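Local coordinates for stage II sporulation E family protein (Thermanaerovibrio acidaminovorans, PDB 3RNR) that is of uncharacterised function but belongs to the PP2C phosphatase family and is probably a metal-dependent protein serine/threonine phosphatase, at residues Y12-D17 and G38-G43; G44-A49 and V76-L81. One frame throughout, in Å; residues are numbered along the deposited sequence.

Contact 1 of 2, residues Y12-D17 and G38-G43; sequences YCVVVD and GVLDAG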
loop_
_atom_site.group_PDB
_atom_site.type_symbol
_atom_site.label_atom_id
_atom_site.label_comp_id
_atom_site.label_asym_id
_atom_site.label_seq_id
_atom_site.Cartn_x
_atom_site.Cartn_y
_atom_site.Cartn_z
ATOM N N TYR B 12 -7.348 -1.428 -3.753
ATOM C CA TYR B 12 -7.796 -0.911 -2.459
ATOM C C TYR B 12 -7.003 0.307 -2.047
ATOM O O TYR B 12 -5.913 0.558 -2.569
ATOM C CB TYR B 12 -7.665 -1.991 -1.379
ATOM C CG TYR B 12 -6.236 -2.449 -1.157
ATOM C CD1 TYR B 12 -5.360 -1.713 -0.360
ATOM C CD2 TYR B 12 -5.759 -3.598 -1.760
ATOM C CE1 TYR B 12 -4.048 -2.135 -0.160
ATOM C CE2 TYR B 12 -4.459 -4.024 -1.566
ATOM C CZ TYR B 12 -3.610 -3.285 -0.778
ATOM O OH TYR B 12 -2.316 -3.719 -0.601
ATOM N N CYS B 13 -7.546 1.046 -1.086
ATOM C CA CYS B 13 -6.865 2.206 -0.526
ATOM C C CYS B 13 -7.165 2.276 0.961
ATOM O O CYS B 13 -8.235 1.862 1.410
ATOM C CB CYS B 13 -7.326 3.494 -1.209
ATOM S SG CYS B 13 -9.138 3.797 -1.203
ATOM N N VAL B 14 -6.208 2.774 1.733
ATOM C CA VAL B 14 -6.408 2.883 3.163
ATOM C C VAL B 14 -5.627 4.075 3.709
ATOM O O VAL B 14 -4.545 4.394 3.210
ATOM C CB VAL B 14 -6.024 1.556 3.888
ATOM C CG1 VAL B 14 -4.677 1.060 3.439
ATOM C CG2 VAL B 14 -6.048 1.741 5.416
ATOM N N VAL B 15 -6.201 4.746 4.701
ATOM C CA VAL B 15 -5.477 5.723 5.492
ATOM C C VAL B 15 -5.640 5.350 6.949
ATOM O O VAL B 15 -6.715 4.904 7.368
ATOM C CB VAL B 15 -5.991 7.176 5.263
ATOM C CG1 VAL B 15 -5.649 7.653 3.839
ATOM C CG2 VAL B 15 -7.519 7.279 5.529
ATOM N N VAL B 16 -4.577 5.541 7.719
ATOM C CA VAL B 16 -4.584 5.238 9.146
ATOM C C VAL B 16 -3.855 6.346 9.896
ATOM O O VAL B 16 -2.790 6.774 9.467
ATOM C CB VAL B 16 -3.826 3.921 9.441
ATOM C CG1 VAL B 16 -3.859 3.631 10.929
ATOM C CG2 VAL B 16 -4.448 2.741 8.677
ATOM N N ASP B 17 -4.415 6.817 11.005
ATOM C CA ASP B 17 -3.655 7.742 11.855
ATOM C C ASP B 17 -3.736 7.442 13.339
ATOM O O ASP B 17 -4.813 7.175 13.870
ATOM C CB ASP B 17 -4.037 9.192 11.575
ATOM C CG ASP B 17 -3.024 9.883 10.676
ATOM O OD1 ASP B 17 -3.392 10.288 9.554
ATOM O OD2 ASP B 17 -1.863 9.992 11.103
ATOM N N GLY B 38 -2.583 -6.642 5.008
ATOM C CA GLY B 38 -2.543 -8.087 4.877
ATOM C C GLY B 38 -3.877 -8.663 4.423
ATOM O O GLY B 38 -3.929 -9.539 3.560
ATOM N N VAL B 39 -4.965 -8.165 4.997
ATOM C CA VAL B 39 -6.303 -8.625 4.627
ATOM C C VAL B 39 -6.651 -8.182 3.203
ATOM O O VAL B 39 -7.079 -8.985 2.380
ATOM C CB VAL B 39 -7.379 -8.088 5.609
ATOM C CG1 VAL B 39 -8.777 -8.230 5.008
ATOM C CG2 VAL B 39 -7.296 -8.832 6.946
ATOM N N LEU B 40 -6.449 -6.906 2.913
ATOM C CA LEU B 40 -6.787 -6.356 1.595
ATOM C C LEU B 40 -5.996 -7.030 0.480
ATOM O O LEU B 40 -6.535 -7.351 -0.581
ATOM C CB LEU B 40 -6.537 -4.845 1.571
ATOM C CG LEU B 40 -7.418 -4.088 2.569
ATOM C CD1 LEU B 40 -6.881 -2.678 2.794
ATOM C CD2 LEU B 40 -8.858 -4.072 2.064
ATOM N N ASP B 41 -4.714 -7.256 0.725
ATOM C CA ASP B 41 -3.867 -7.854 -0.303
ATOM C C ASP B 41 -4.314 -9.276 -0.613
ATOM O O ASP B 41 -4.082 -9.792 -1.707
ATOM C CB ASP B 41 -2.404 -7.846 0.125
ATOM C CG ASP B 41 -1.536 -8.697 -0.790
ATOM O OD1 ASP B 41 -1.214 -8.240 -1.908
ATOM O OD2 ASP B 41 -1.185 -9.825 -0.396
ATOM N N ALA B 42 -4.968 -9.900 0.357
ATOM C CA ALA B 42 -5.449 -11.268 0.196
ATOM C C ALA B 42 -6.860 -11.297 -0.387
ATOM O O ALA B 42 -7.444 -12.361 -0.535
ATOM C CB ALA B 42 -5.389 -12.031 1.527
ATOM N N GLY B 43 -7.400 -10.124 -0.710
ATOM C CA GLY B 43 -8.708 -10.027 -1.339
ATOM C C GLY B 43 -9.869 -9.827 -0.381
ATOM O O GLY B 43 -11.032 -9.917 -0.775
HETATM O O HOH W 1 -1.562 -5.603 -2.311
#
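With chi1 at 62°, the CG of Tyr12 sits between its own backbone N and carbonyl carbon, which lays the phenol ring along the helix-facing side of the strand; Leu40, whose CG is anti to its carbonyl carbon, comes down over that ring. The evidence for a CH-pi contact is direct: Leu40 CB lies 3.6 Å from the centroid of the Tyr12 ring, only 11° off the normal. Further along the leucine, Leu40 CD1 reaches Tyr12 CD1 at 3.6 Å and, more distantly, Val14 CG1 at 4.4 Å. Tyr12 and Val14, two residues apart on one strand, thus present the same side to the helix. Strand 10-18 belongs to the antiparallel sheet of a PP2C-type alpha-beta-alpha sandwich, and helix 25-41 packs on that sheet's outer surface, ending in a Schellman motif in which Gly43 N bonds back to Leu40 O at 2.9 Å. No direct hydrogen bond joins the segments. Instead a water in the plane of the ring, at its edge, accepts from Tyr12 OH at 2.7 Å and donates to Asp41 OD1 at 2.7 Å, while the carboxylate stands 83° from the ring plane. Asp41 OD1 is also hydrogen-bonded to Ser1 OG of the second subunit, and Tyr12 packs on Ala3 of that subunit, placing this polar end of the contact at the dimer interface.

Contact 2 of 2, residues G44-A49 and V76-L81; sequences GSPLDA and VAAVNL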
loop_
_atom_site.group_PDB
_atom_site.type_symbol
_atom_site.label_atom_id
_atom_site.label_comp_id
_atom_site.label_asym_id
_atom_site.label_seq_id
_atom_site.Cartn_x
_atom_site.Cartn_y
_atom_site.Cartn_z
ATOM N N GLY B 44 -9.555 -9.551 0.881
ATOM C CA GLY B 44 -10.576 -9.337 1.891
ATOM C C GLY B 44 -11.319 -8.019 1.709
ATOM O O GLY B 44 -10.910 -7.155 0.926
ATOM N N SER B 45 -12.421 -7.869 2.433
ATOM C CA SER B 45 -13.239 -6.674 2.347
ATOM C C SER B 45 -12.707 -5.583 3.278
ATOM O O SER B 45 -11.944 -5.862 4.207
ATOM C CB SER B 45 -14.673 -7.005 2.735
ATOM O OG SER B 45 -14.729 -7.262 4.118
ATOM N N PRO B 46 -13.096 -4.334 3.022
ATOM C CA PRO B 46 -12.723 -3.251 3.938
ATOM C C PRO B 46 -13.158 -3.538 5.379
ATOM O O PRO B 46 -12.408 -3.252 6.302
ATOM C CB PRO B 46 -13.477 -2.047 3.370
ATOM C CG PRO B 46 -13.486 -2.331 1.860
ATOM C CD PRO B 46 -13.730 -3.829 1.785
ATOM N N LEU B 47 -14.353 -4.086 5.575
ATOM C CA LEU B 47 -14.797 -4.423 6.926
ATOM C C LEU B 47 -13.889 -5.468 7.599
ATOM O O LEU B 47 -13.545 -5.330 8.771
ATOM C CB LEU B 47 -16.241 -4.923 6.915
ATOM C CG LEU B 47 -16.805 -5.425 8.247
ATOM C CD1 LEU B 47 -16.775 -4.322 9.325
ATOM C CD2 LEU B 47 -18.245 -5.918 8.040
ATOM N N ASP B 48 -13.547 -6.533 6.878
ATOM C CA ASP B 48 -12.610 -7.515 7.402
ATOM C C ASP B 48 -11.267 -6.872 7.745
ATOM O O ASP B 48 -10.614 -7.244 8.723
ATOM C CB ASP B 48 -12.379 -8.637 6.392
ATOM C CG ASP B 48 -13.592 -9.536 6.238
ATOM O OD1 ASP B 48 -14.390 -9.651 7.189
ATOM O OD2 ASP B 48 -13.743 -10.124 5.158
ATOM N N ALA B 49 -10.846 -5.922 6.921
ATOM C CA ALA B 49 -9.573 -5.242 7.164
ATOM C C ALA B 49 -9.653 -4.429 8.463
ATOM O O ALA B 49 -8.724 -4.433 9.271
ATOM C CB ALA B 49 -9.202 -4.352 5.973
ATOM N N VAL B 76 -11.013 2.796 4.868
ATOM C CA VAL B 76 -10.525 1.848 3.869
ATOM C C VAL B 76 -11.600 1.591 2.811
ATOM O O VAL B 76 -12.802 1.595 3.111
ATOM C CB VAL B 76 -10.074 0.533 4.547
ATOM C CG1 VAL B 76 -11.125 0.054 5.525
ATOM C CG2 VAL B 76 -9.777 -0.533 3.507
ATOM N N ALA B 77 -11.179 1.387 1.571
ATOM C CA ALA B 77 -12.131 1.075 0.522
ATOM C C ALA B 77 -11.482 0.122 -0.477
ATOM O O ALA B 77 -10.257 0.041 -0.569
ATOM C CB ALA B 77 -12.611 2.352 -0.156
ATOM N N ALA B 78 -12.304 -0.634 -1.193
ATOM C CA ALA B 78 -11.771 -1.550 -2.189
ATOM C C ALA B 78 -12.734 -1.581 -3.352
ATOM O O ALA B 78 -13.945 -1.588 -3.148
ATOM C CB ALA B 78 -11.611 -2.927 -1.612
ATOM N N VAL B 79 -12.196 -1.589 -4.567
ATOM C CA VAL B 79 -13.025 -1.691 -5.754
ATOM C C VAL B 79 -12.772 -3.042 -6.397
ATOM O O VAL B 79 -11.630 -3.403 -6.649
ATOM C CB VAL B 79 -12.691 -0.585 -6.761
ATOM C CG1 VAL B 79 -13.471 -0.791 -8.068
ATOM C CG2 VAL B 79 -12.985 0.784 -6.149
ATOM N N ASN B 80 -13.834 -3.794 -6.653
ATOM C CA ASN B 80 -13.669 -5.079 -7.301
ATOM C C ASN B 80 -13.498 -4.810 -8.787
ATOM O O ASN B 80 -14.390 -4.250 -9.433
ATOM C CB ASN B 80 -14.886 -5.967 -7.041
ATOM C CG ASN B 80 -14.730 -7.356 -7.636
ATOM O OD1 ASN B 80 -14.424 -7.509 -8.816
ATOM N ND2 ASN B 80 -14.914 -8.372 -6.811
ATOM N N LEU B 81 -12.351 -5.213 -9.324
ATOM C CA LEU B 81 -11.996 -4.893 -10.705
ATOM C C LEU B 81 -12.781 -5.730 -11.714
ATOM O O LEU B 81 -12.900 -5.366 -12.887
ATOM C CB LEU B 81 -10.495 -5.091 -10.924
ATOM C CG LEU B 81 -9.591 -4.202 -10.071
ATOM C CD1 LEU B 81 -8.119 -4.540 -10.271
ATOM C CD2 LEU B 81 -9.857 -2.732 -10.364
#
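Pro46, in the first turn of helix 46-63, presses its pyrrolidine ring onto strand 72-80, and this ring makes the dense part of the contact. Its CG lies 3.7 Å from Ala78 N and 3.9 Å from Ala77 CA, so it rests on the strand backbone, a close approach consistent with the small side chains here: Ala77 turns its methyl away, and Ala78 offers only CB, 4.0 Å from Pro46 CG. Val76 closes the other end. Its CG1, set between backbone N and carbonyl carbon by a chi1 of 48°, meets Pro46 CB at 3.8 Å and Pro46 O at 3.6 Å, and CG2 also lies near Pro46 CB. The helix thus begins directly on the antiparallel sheet of the PP2C fold, with Ser45 as its N-cap: Asp48 N donates to Ser45 OG over 3.1 Å, nearly straight at 171°. Away from the strand the packing thins. Ser45 and Leu47 turn their CB atoms away from segment 76-81, meeting Glu87 and Ile145 respectively; Asp48 is exposed to solvent, and Ala49 CB, although aimed at the strand, stays 4.6 Å from Val76 CG2. Ala49 instead packs against Ser36 and Leu40 of helix 25-41.

In the fold
Contacts 1 and 2 lie in series along the chain, their centres about 7 Å apart, each setting a helix against the same antiparallel sheet. Neighbouring strands 10-18 and 72-80 join where Cys13 N approaches Ala77 O at 2.9 Å, a probable hydrogen bond. The second Schellman bond, also probable, runs from Gly44 N to Val39 O (2.9 Å), carrying the cap of helix 25-41 into contact 2, just before the Ser45 N-cap. Leu40 also touches Val76 and Ala49. Asp17, toward the opposite end of the strand from Tyr12, opens an Asp-Gly-Met-Gly-Gly sequence matching the probable metal-binding DGxGG motif of PP2C phosphatases. Separate glycerols, too far apart to be one molecule, lie near Asp41 and hydrogen-bond Asp17 and Asn80.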